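Local coordinates for protein putative amidohydrolase (Unidentified, PDB 3MKV) that probably acts as a zinc-dependent prolidase of the amidohydrolase superfamily, hydrolysing dipeptides that end in proline, at residues F6-G11 and I50-K55; T251-N256 and Y272-L277; N256-E261 and I311-R316. One frame throughout, in Å; residues are numbered along the deposited sequence. Where two conformers were deposited one is given.

Interaction 1: F6-G11 and I50-K55; sequences FLFRNG and IDVKGK
Ile-50 and Phe-8 rise from adjacent parallel strands on the same face of the sheet and run alongside each other in the same direction. The first torsion puts CG of Phe-8 and CG1 of Ile-50 anti to the carbonyl carbon (chi1 -69° and -62°), and the extended arm of the isoleucine carries its end over one face of the phenyl ring. Ile-50 CD1 stands 4.1 Å from the centroid of the Phe-8 ring, displaced toward the rim, which is CH-pi geometry. The same Ile-50 CD1 reaches Phe-6 CD1 at 3.7 Å, those two side chains crossing obliquely. On the opposite face, Arg-9 and Asp-51 also lie next to each other, but as charges. Their CG atoms are both anti to the backbone N, and a bend at chi3 brings Arg-9 NH1 to Asp-51 OD2, 2.5 Å away in one of the two arginine conformers. Guanidinium and carboxylate planes are 89° apart, so this salt bridge is one-pronged. Asp-51 OD1 takes weak bonds from Asn-10 ND2 and Lys-53 N. The register is fixed by Ile-50 N to Leu-7 O (2.6 Å), Arg-9 N to Ile-50 O (2.9 Å) and Val-52 N to Arg-9 O (3.1 Å). Beyond it, Asn-10 O accepts from Gly-54 N, inside a type I' turn from Val-52 to Lys-55. Val-380 and Val-382 also pack on Phe-8, and Ile-50 touches Glu-416 near the chain end. Such pairing of N-terminal strands, met by C-terminal ones, is characteristic of the small beta domain that accompanies the barrel in many amidohydrolases.

Interaction 2: T251-N256 and Y272-L277; sequences TIEHGN and YVVPTL. With ZN (zinc ion), chain J; SO4 (sulfate ion), chain L.
His-254 has its ring anti to the carbonyl carbon (chi1 -51°), and Thr-276 holds OG1 in the crowded position between its backbone N and carbonyl carbon (chi1 59°); these torsions set the hydroxyl at the edge of the imidazole, near its plane. The bond from His-254 ND1 to Thr-276 OG1 measures 2.4 Å, very short, and bends to 131° at the hydrogen; OG1 is too crowded in the model for its position to be relied on, so the length deserves caution. With ND1 acting as donor, the other ring nitrogen, His-254 NE2, coordinates a zinc ion 2.4 Å away, which His-234 and the carboxylated Lys-193 also bind. Three backbone bonds, Ile-252 N to Tyr-272 O, Val-274 N to Ile-252 O and His-254 N to Val-274 O (each 2.7 Å), join the strands in parallel. Strands 251-254 and 272-274 belong to a beta-alpha-beta crossover through helix 260-269, a unit of the TIM barrel, and the metal lies at their C-terminal end, as active sites of this fold do. Glu-253, bent at chi2, folds alongside Val-274, its OE1 3.6 Å from Val-274 CB. Its carboxylate is buried and well supplied: Thr-251 OG1 donates to Glu-253 OE2 at 2.8 Å, Arg-106 forms a salt bridge to OE2, and OE1 is bonded to zinc ligand His-65, making Glu-253 a second-shell residue. A water accepts from Thr-276 N and donates to Asn-256 OD1. At the other end, Thr-251 CG2 meets Tyr-272 CB at 4.0 Å, while the tyrosine hydroxyl reaches a sulfate ion, probably from the crystallisation liquor, that Arg-250 also binds.

Interaction 3: N256-E261 and I311-R316; sequences NLIDDE and IEIMKR
The chain 256-261 leaves a barrel strand as an irregular connection and enters helix 260-269 just where it meets the side of helix 307-317, the nearest CA atoms, those of Asp-260 and Ile-313, being 5.8 Å apart. Ile-313 carries most of the apolar contact. Its CG2, anti to the backbone N, presses on the first turn of the other helix, 3.6 Å from Asp-260 N, while the longer branch stretches along the preceding connection until Ile-313 CD1 lies 3.6 Å from Ile-258 O. Ile-258 points toward the helix with CG2 in the crowded position between its backbone N and carbonyl carbon. This side chain and that of Met-314 cross obliquely, Ile-258 CG2 coming within 4.1 Å of Met-314 CG, and Ala-263 packs against both isoleucines. At the outer margin the chemistry becomes polar. Arg-316 leaves with CG anti to the backbone N and bends at chi3, which brings Arg-316 NH1 to Asp-260 OD2 at 3.0 Å. The oxygen uses its syn lone pair and lies near the edge of the guanidinium, 12° out of its plane; the flat groups are tilted 41° to each other, and the angle at the hydrogen is a bent 132°. A water donates both to Asp-260 OD2 and to Ile-313 O, bridging the same two helices, so one oxygen is gripped twice. Asp-259, its CB pointing away from helix 307-317, is the N-cap of helix 260-269, capping a backbone N just past Glu-261, and its OD1 is bonded to Thr-262 OG1. Two acidic groups thus gather at the start of helix 260-269 and a guanidinium near the C-terminal end of helix 307-317; the helix dipoles would favour each sign, consistent with an ion pair stabilised beyond its single bent bond.

Interactions 2 and 3 belong to one region of the barrel, their centres 10 Å apart, and share Asn-256; interaction 1 lies in the outlying beta domain, about 36 Å and 40 Å from them centre to centre. Only interaction 2 is buried throughout, and it alone holds a zinc ligand, His-254. Interactions 1 and 3 each pair apolar packing with an Arg-Asp salt bridge, on the two faces of the sheet in 1 and at the outer end in 3. Strand pairing dominates interactions 1 and 2, side-chain packing interaction 3. Helix 260-269 joins the strands of interaction 2 and takes part in interaction 3, while helix 307-317 packs on segment 272-277, Met-314 SD lying 3.6 Å from Val-273 CG1.

Interaction 1: F6-G11 and I50-K55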
loop_
_atom_site.group_PDB
_atom_site.type_symbol
_atom_site.label_atom_id
_atom_site.label_comp_id
_atom_site.label_asym_id
_atom_site.label_seq_id
_atom_site.Cartn_x
_atom_site.Cartn_y
_atom_site.Cartn_z
ATOM N N PHE A 6 3.745 -36.790 -48.035
ATOM C CA PHE A 6 2.947 -36.191 -49.098
ATOM C C PHE A 6 3.819 -35.849 -50.303
ATOM O O PHE A 6 4.970 -35.412 -50.161
ATOM C CB PHE A 6 2.227 -34.931 -48.612
ATOM C CG PHE A 6 1.181 -35.192 -47.576
ATOM C CD1 PHE A 6 -0.155 -35.271 -47.926
ATOM C CD2 PHE A 6 1.532 -35.357 -46.242
ATOM C CE1 PHE A 6 -1.127 -35.508 -46.967
ATOM C CE2 PHE A 6 0.565 -35.600 -45.277
ATOM C CZ PHE A 6 -0.767 -35.675 -45.639
ATOM N N LEU A 7 3.262 -36.058 -51.489
ATOM C CA LEU A 7 3.966 -35.728 -52.715
ATOM C C LEU A 7 3.088 -34.900 -53.650
ATOM O O LEU A 7 2.122 -35.400 -54.237
ATOM C CB LEU A 7 4.479 -36.993 -53.410
ATOM C CG LEU A 7 5.408 -36.714 -54.591
ATOM C CD1 LEU A 7 6.325 -37.892 -54.856
ATOM C CD2 LEU A 7 4.599 -36.380 -55.831
ATOM N N PHE A 8 3.427 -33.621 -53.758
ATOM C CA PHE A 8 2.776 -32.725 -54.694
ATOM C C PHE A 8 3.331 -32.979 -56.086
ATOM O O PHE A 8 4.551 -33.014 -56.275
ATOM C CB PHE A 8 3.026 -31.279 -54.288
ATOM C CG PHE A 8 2.327 -30.878 -53.020
ATOM C CD1 PHE A 8 1.098 -30.240 -53.065
ATOM C CD2 PHE A 8 2.898 -31.135 -51.787
ATOM C CE1 PHE A 8 0.454 -29.865 -51.904
ATOM C CE2 PHE A 8 2.257 -30.768 -50.626
ATOM C CZ PHE A 8 1.033 -30.134 -50.683
ATOM N N ARG A 9 2.448 -33.162 -57.056
ATOM C CA ARG A 9 2.828 -33.484 -58.424
ATOM C C ARG A 9 1.944 -32.771 -59.462
ATOM O O ARG A 9 0.792 -32.495 -59.204
ATOM C CB ARG A 9 2.731 -35.001 -58.620
ATOM C CG ARG A 9 3.382 -35.530 -59.886
ATOM C CD ARG A 9 3.131 -37.027 -60.062
ATOM N NE ARG A 9 1.723 -37.329 -60.319
ATOM C CZ ARG A 9 1.099 -37.068 -61.465
ATOM N NH1 ARG A 9 -0.185 -37.381 -61.611
ATOM N NH2 ARG A 9 1.759 -36.493 -62.464
ATOM N N ASN A 10 2.477 -32.551 -60.650
ATOM C CA ASN A 10 1.693 -32.001 -61.756
ATOM C C ASN A 10 1.199 -30.558 -61.586
ATOM O O ASN A 10 0.040 -30.245 -61.895
ATOM C CB ASN A 10 0.503 -32.907 -62.051
ATOM C CG ASN A 10 0.060 -32.821 -63.493
ATOM O OD1 ASN A 10 0.888 -32.866 -64.407
ATOM N ND2 ASN A 10 -1.247 -32.694 -63.710
ATOM N N GLY A 11 2.079 -29.675 -61.121
ATOM C CA GLY A 11 1.718 -28.272 -60.966
ATOM C C GLY A 11 2.846 -27.296 -61.245
ATOM O O GLY A 11 3.996 -27.689 -61.468
ATOM N N ILE A 50 -0.469 -35.862 -54.169
ATOM C CA ILE A 50 -1.435 -34.799 -54.408
ATOM C C ILE A 50 -1.323 -34.262 -55.834
ATOM O O ILE A 50 -0.317 -33.666 -56.218
ATOM C CB ILE A 50 -1.290 -33.670 -53.369
ATOM C CG1 ILE A 50 -1.566 -34.229 -51.966
ATOM C CG2 ILE A 50 -2.226 -32.512 -53.700
ATOM C CD1 ILE A 50 -1.196 -33.310 -50.828
ATOM N N ASP A 51 -2.365 -34.491 -56.624
ATOM C CA ASP A 51 -2.354 -34.084 -58.016
ATOM C C ASP A 51 -2.994 -32.716 -58.162
ATOM O O ASP A 51 -4.172 -32.532 -57.858
ATOM C CB ASP A 51 -3.078 -35.116 -58.880
ATOM C CG ASP A 51 -2.600 -35.110 -60.320
ATOM O OD1 ASP A 51 -2.599 -34.027 -60.948
ATOM O OD2 ASP A 51 -2.229 -36.197 -60.822
ATOM N N VAL A 52 -2.211 -31.762 -58.648
ATOM C CA VAL A 52 -2.615 -30.366 -58.651
ATOM C C VAL A 52 -3.335 -29.921 -59.927
ATOM O O VAL A 52 -3.718 -28.755 -60.042
ATOM C CB VAL A 52 -1.398 -29.445 -58.381
ATOM C CG1 VAL A 52 -1.836 -27.993 -58.271
ATOM C CG2 VAL A 52 -0.680 -29.883 -57.114
ATOM N N LYS A 53 -3.521 -30.840 -60.873
ATOM C CA LYS A 53 -4.228 -30.530 -62.121
ATOM C C LYS A 53 -3.772 -29.204 -62.703
ATOM O O LYS A 53 -4.595 -28.372 -63.101
ATOM C CB LYS A 53 -5.745 -30.494 -61.914
ATOM C CG LYS A 53 -6.413 -31.860 -61.829
ATOM C CD LYS A 53 -6.334 -32.599 -63.166
ATOM C CE LYS A 53 -7.134 -31.895 -64.268
ATOM N NZ LYS A 53 -8.585 -32.241 -64.240
ATOM N N GLY A 54 -2.457 -29.005 -62.733
ATOM C CA GLY A 54 -1.874 -27.808 -63.330
ATOM C C GLY A 54 -2.181 -26.518 -62.592
ATOM O O GLY A 54 -2.218 -25.446 -63.197
ATOM N N LYS A 55 -2.404 -26.614 -61.285
ATOM C CA LYS A 55 -2.605 -25.428 -60.460
ATOM C C LYS A 55 -1.286 -24.996 -59.829
ATOM O O LYS A 55 -0.252 -25.653 -60.014
ATOM C CB LYS A 55 -3.665 -25.685 -59.390
ATOM C CG LYS A 55 -5.059 -25.286 -59.817
ATOM C CD LYS A 55 -6.131 -26.070 -59.083
ATOM C CE LYS A 55 -6.159 -27.510 -59.553
ATOM N NZ LYS A 55 -7.557 -27.995 -59.735
#

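Interaction 2: T251-N256 and Y272-L277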
loop_
_atom_site.group_PDB
_atom_site.type_symbol
_atom_site.label_atom_id
_atom_site.label_comp_id
_atom_site.label_asym_id
_atom_site.label_seq_id
_atom_site.Cartn_x
_atom_site.Cartn_y
_atom_site.Cartn_z
ATOM N N THR A 251 12.179 -3.359 -37.093
ATOM C CA THR A 251 11.118 -3.154 -38.072
ATOM C C THR A 251 10.252 -1.972 -37.690
ATOM O O THR A 251 9.996 -1.735 -36.510
ATOM C CB THR A 251 10.259 -4.450 -38.374
ATOM O OG1 THR A 251 9.331 -4.718 -37.313
ATOM C CG2 THR A 251 11.158 -5.658 -38.581
ATOM N N ILE A 252 9.832 -1.226 -38.708
ATOM C CA ILE A 252 8.966 -0.075 -38.538
ATOM C C ILE A 252 7.588 -0.387 -39.091
ATOM O O ILE A 252 7.453 -0.996 -40.152
ATOM C CB ILE A 252 9.504 1.129 -39.304
ATOM C CG1 ILE A 252 10.877 1.560 -38.757
ATOM C CG2 ILE A 252 8.489 2.257 -39.273
ATOM C CD1 ILE A 252 10.826 2.207 -37.373
ATOM N N GLU A 253 6.561 0.032 -38.370
ATOM C CA GLU A 253 5.210 -0.375 -38.693
ATOM C C GLU A 253 4.426 0.798 -39.267
ATOM O O GLU A 253 4.378 1.880 -38.672
ATOM C CB GLU A 253 4.506 -0.954 -37.459
ATOM C CG GLU A 253 5.278 -2.064 -36.750
ATOM C CD GLU A 253 5.595 -3.258 -37.642
ATOM O OE1 GLU A 253 4.644 -3.908 -38.140
ATOM O OE2 GLU A 253 6.801 -3.556 -37.828
ATOM N N HIS A 254 3.819 0.567 -40.428
ATOM C CA HIS A 254 3.030 1.578 -41.114
ATOM C C HIS A 254 3.949 2.467 -41.943
ATOM O O HIS A 254 4.085 2.262 -43.155
ATOM C CB HIS A 254 2.210 2.396 -40.117
ATOM C CG HIS A 254 1.407 1.559 -39.170
ATOM N ND1 HIS A 254 0.518 0.593 -39.597
ATOM C CD2 HIS A 254 1.347 1.550 -37.817
ATOM C CE1 HIS A 254 -0.050 0.023 -38.548
ATOM N NE2 HIS A 254 0.436 0.586 -37.456
ATOM N N GLY A 255 4.598 3.432 -41.293
ATOM C CA GLY A 255 5.541 4.316 -41.980
ATOM C C GLY A 255 4.878 5.173 -43.049
ATOM O O GLY A 255 5.515 5.556 -44.027
ATOM N N ASN A 256 3.604 5.497 -42.840
ATOM C CA ASN A 256 2.786 6.159 -43.847
ATOM C C ASN A 256 3.337 7.476 -44.394
ATOM O O ASN A 256 3.330 7.702 -45.609
ATOM C CB ASN A 256 1.377 6.399 -43.309
ATOM C CG ASN A 256 0.558 5.128 -43.218
ATOM O OD1 ASN A 256 0.991 4.126 -42.639
ATOM N ND2 ASN A 256 -0.647 5.171 -43.773
ATOM N N TYR A 272 13.598 -2.795 -41.671
ATOM C CA TYR A 272 12.450 -3.108 -42.518
ATOM C C TYR A 272 11.251 -2.247 -42.182
ATOM O O TYR A 272 11.069 -1.839 -41.029
ATOM C CB TYR A 272 12.016 -4.556 -42.349
ATOM C CG TYR A 272 13.106 -5.592 -42.478
ATOM C CD1 TYR A 272 13.189 -6.397 -43.602
ATOM C CD2 TYR A 272 14.015 -5.799 -41.453
ATOM C CE1 TYR A 272 14.171 -7.368 -43.715
ATOM C CE2 TYR A 272 14.996 -6.762 -41.553
ATOM C CZ TYR A 272 15.074 -7.542 -42.692
ATOM O OH TYR A 272 16.054 -8.506 -42.810
ATOM N N VAL A 273 10.427 -1.984 -43.191
ATOM C CA VAL A 273 9.128 -1.356 -42.960
ATOM C C VAL A 273 7.978 -2.299 -43.298
ATOM O O VAL A 273 8.068 -3.112 -44.215
ATOM C CB VAL A 273 8.954 -0.019 -43.732
ATOM C CG1 VAL A 273 7.627 0.615 -43.363
ATOM C CG2 VAL A 273 10.094 0.938 -43.394
ATOM N N VAL A 274 6.902 -2.191 -42.533
ATOM C CA VAL A 274 5.715 -3.008 -42.750
ATOM C C VAL A 274 4.493 -2.108 -42.876
ATOM O O VAL A 274 3.896 -1.705 -41.869
ATOM C CB VAL A 274 5.467 -4.002 -41.594
ATOM C CG1 VAL A 274 4.289 -4.892 -41.938
ATOM C CG2 VAL A 274 6.721 -4.833 -41.310
ATOM N N PRO A 275 4.121 -1.791 -44.123
ATOM C CA PRO A 275 2.956 -0.973 -44.430
ATOM C C PRO A 275 1.706 -1.765 -44.117
ATOM O O PRO A 275 1.704 -2.986 -44.268
ATOM C CB PRO A 275 3.067 -0.756 -45.954
ATOM C CG PRO A 275 4.488 -1.152 -46.316
ATOM C CD PRO A 275 4.834 -2.226 -45.337
ATOM N N THR A 276 0.644 -1.088 -43.700
ATOM C CA THR A 276 -0.599 -1.782 -43.374
ATOM C C THR A 276 -1.800 -1.062 -43.988
ATOM O O THR A 276 -2.773 -0.740 -43.296
ATOM C CB THR A 276 -0.757 -1.938 -41.844
ATOM O OG1 THR A 276 -0.757 -0.643 -41.217
ATOM C CG2 THR A 276 0.399 -2.767 -41.273
ATOM N N LEU A 277 -1.716 -0.828 -45.299
ATOM C CA LEU A 277 -2.668 0.026 -46.047
ATOM C C LEU A 277 -4.149 -0.359 -45.959
ATOM O O LEU A 277 -5.020 0.501 -45.864
ATOM C CB LEU A 277 -2.259 0.111 -47.529
ATOM C CG LEU A 277 -0.826 0.564 -47.803
ATOM C CD1 LEU A 277 -0.537 0.606 -49.288
ATOM C CD2 LEU A 277 -0.586 1.926 -47.173
HETATM ZN ZN ZN J . 0.149 0.284 -35.048
HETATM S S SO4 L . 18.588 -8.733 -40.537
HETATM O O1 SO4 L . 17.313 -9.443 -40.503
HETATM O O2 SO4 L . 19.666 -9.675 -40.776
HETATM O O3 SO4 L . 18.548 -7.744 -41.606
HETATM O O4 SO4 L . 18.825 -8.076 -39.253
HETATM O O HOH W 1 0.636 1.682 -44.045
#

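Interaction 3: N256-E261 and I311-R316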
loop_
_atom_site.group_PDB
_atom_site.type_symbol
_atom_site.label_atom_id
_atom_site.label_comp_id
_atom_site.label_asym_id
_atom_site.label_seq_id
_atom_site.Cartn_x
_atom_site.Cartn_y
_atom_site.Cartn_z
ATOM N N ASN A 256 3.604 5.497 -42.840
ATOM C CA ASN A 256 2.786 6.159 -43.847
ATOM C C ASN A 256 3.337 7.476 -44.394
ATOM O O ASN A 256 3.330 7.702 -45.609
ATOM C CB ASN A 256 1.377 6.399 -43.309
ATOM C CG ASN A 256 0.558 5.128 -43.218
ATOM O OD1 ASN A 256 0.991 4.126 -42.639
ATOM N ND2 ASN A 256 -0.647 5.171 -43.773
ATOM N N LEU A 257 3.789 8.349 -43.500
ATOM C CA LEU A 257 4.223 9.689 -43.890
ATOM C C LEU A 257 5.734 9.771 -44.070
ATOM O O LEU A 257 6.327 10.839 -43.985
ATOM C CB LEU A 257 3.752 10.714 -42.859
ATOM C CG LEU A 257 2.226 10.753 -42.738
ATOM C CD1 LEU A 257 1.768 11.615 -41.568
ATOM C CD2 LEU A 257 1.609 11.235 -44.045
ATOM N N ILE A 258 6.361 8.631 -44.311
ATOM C CA ILE A 258 7.797 8.608 -44.509
ATOM C C ILE A 258 8.151 9.448 -45.730
ATOM O O ILE A 258 7.336 9.609 -46.643
ATOM C CB ILE A 258 8.310 7.163 -44.692
ATOM C CG1 ILE A 258 9.834 7.125 -44.668
ATOM C CG2 ILE A 258 7.768 6.549 -45.980
ATOM C CD1 ILE A 258 10.388 5.721 -44.502
ATOM N N ASP A 259 9.368 9.980 -45.742
ATOM C CA ASP A 259 9.849 10.754 -46.877
ATOM C C ASP A 259 11.114 10.139 -47.472
ATOM O O ASP A 259 11.782 9.323 -46.830
ATOM C CB ASP A 259 10.102 12.205 -46.464
ATOM C CG ASP A 259 11.208 12.333 -45.435
ATOM O OD1 ASP A 259 11.816 11.297 -45.072
ATOM O OD2 ASP A 259 11.473 13.475 -44.993
ATOM N N ASP A 260 11.436 10.533 -48.703
ATOM C CA ASP A 260 12.617 10.024 -49.398
ATOM C C ASP A 260 13.827 9.939 -48.480
ATOM O O ASP A 260 14.527 8.921 -48.444
ATOM C CB ASP A 260 12.954 10.919 -50.586
ATOM C CG ASP A 260 11.856 10.933 -51.627
ATOM O OD1 ASP A 260 11.214 11.992 -51.804
ATOM O OD2 ASP A 260 11.619 9.881 -52.261
ATOM N N GLU A 261 14.074 11.018 -47.745
ATOM C CA GLU A 261 15.260 11.114 -46.905
ATOM C C GLU A 261 15.271 10.067 -45.784
ATOM O O GLU A 261 16.317 9.483 -45.474
ATOM C CB GLU A 261 15.386 12.520 -46.326
ATOM C CG GLU A 261 16.609 12.697 -45.441
ATOM C CD GLU A 261 16.542 13.951 -44.582
ATOM O OE1 GLU A 261 16.937 13.875 -43.398
ATOM O OE2 GLU A 261 16.094 15.008 -45.088
ATOM N N ILE A 311 4.656 3.815 -50.519
ATOM C CA ILE A 311 5.198 2.605 -51.144
ATOM C C ILE A 311 6.188 2.948 -52.258
ATOM O O ILE A 311 7.285 2.376 -52.334
ATOM C CB ILE A 311 4.072 1.713 -51.722
ATOM C CG1 ILE A 311 3.047 1.360 -50.638
ATOM C CG2 ILE A 311 4.648 0.448 -52.346
ATOM C CD1 ILE A 311 3.640 0.634 -49.443
ATOM N N GLU A 312 5.790 3.882 -53.118
ATOM C CA GLU A 312 6.640 4.350 -54.213
ATOM C C GLU A 312 7.935 4.928 -53.659
ATOM O O GLU A 312 9.022 4.594 -54.131
ATOM C CB GLU A 312 5.900 5.407 -55.041
ATOM C CG GLU A 312 4.642 4.895 -55.738
ATOM C CD GLU A 312 3.680 6.017 -56.117
ATOM O OE1 GLU A 312 3.999 7.192 -55.834
ATOM O OE2 GLU A 312 2.604 5.724 -56.684
ATOM N N ILE A 313 7.804 5.791 -52.650
ATOM C CA ILE A 313 8.945 6.361 -51.938
ATOM C C ILE A 313 9.892 5.290 -51.387
ATOM O O ILE A 313 11.115 5.414 -51.494
ATOM C CB ILE A 313 8.479 7.287 -50.772
ATOM C CG1 ILE A 313 7.871 8.582 -51.320
ATOM C CG2 ILE A 313 9.626 7.594 -49.795
ATOM C CD1 ILE A 313 7.322 9.500 -50.239
ATOM N N MET A 314 9.330 4.236 -50.803
ATOM C CA MET A 314 10.155 3.216 -50.150
ATOM C C MET A 314 10.843 2.315 -51.156
ATOM O O MET A 314 11.974 1.877 -50.937
ATOM C CB MET A 314 9.335 2.391 -49.147
ATOM C CG MET A 314 9.136 3.081 -47.795
ATOM S SD MET A 314 8.096 2.170 -46.630
ATOM C CE MET A 314 6.456 2.429 -47.294
ATOM N N LYS A 315 10.157 2.034 -52.259
ATOM C CA LYS A 315 10.740 1.221 -53.323
ATOM C C LYS A 315 11.925 1.951 -53.954
ATOM O O LYS A 315 13.024 1.408 -54.071
ATOM C CB LYS A 315 9.694 0.914 -54.393
ATOM C CG LYS A 315 10.244 0.139 -55.569
ATOM C CD LYS A 315 9.169 -0.108 -56.608
ATOM C CE LYS A 315 9.702 -0.919 -57.792
ATOM N NZ LYS A 315 8.603 -1.324 -58.728
ATOM N N ARG A 316 11.681 3.193 -54.350
ATOM C CA ARG A 316 12.712 4.055 -54.895
ATOM C C ARG A 316 13.944 4.032 -53.998
ATOM O O ARG A 316 15.078 4.064 -54.476
ATOM C CB ARG A 316 12.164 5.478 -55.010
ATOM C CG ARG A 316 13.013 6.446 -55.822
ATOM C CD ARG A 316 12.360 7.822 -55.812
ATOM N NE ARG A 316 10.998 7.760 -56.340
ATOM C CZ ARG A 316 9.956 8.407 -55.824
ATOM N NH1 ARG A 316 10.102 9.169 -54.746
ATOM N NH2 ARG A 316 8.759 8.280 -56.383
HETATM O O HOH W 2 12.924 7.398 -52.098
#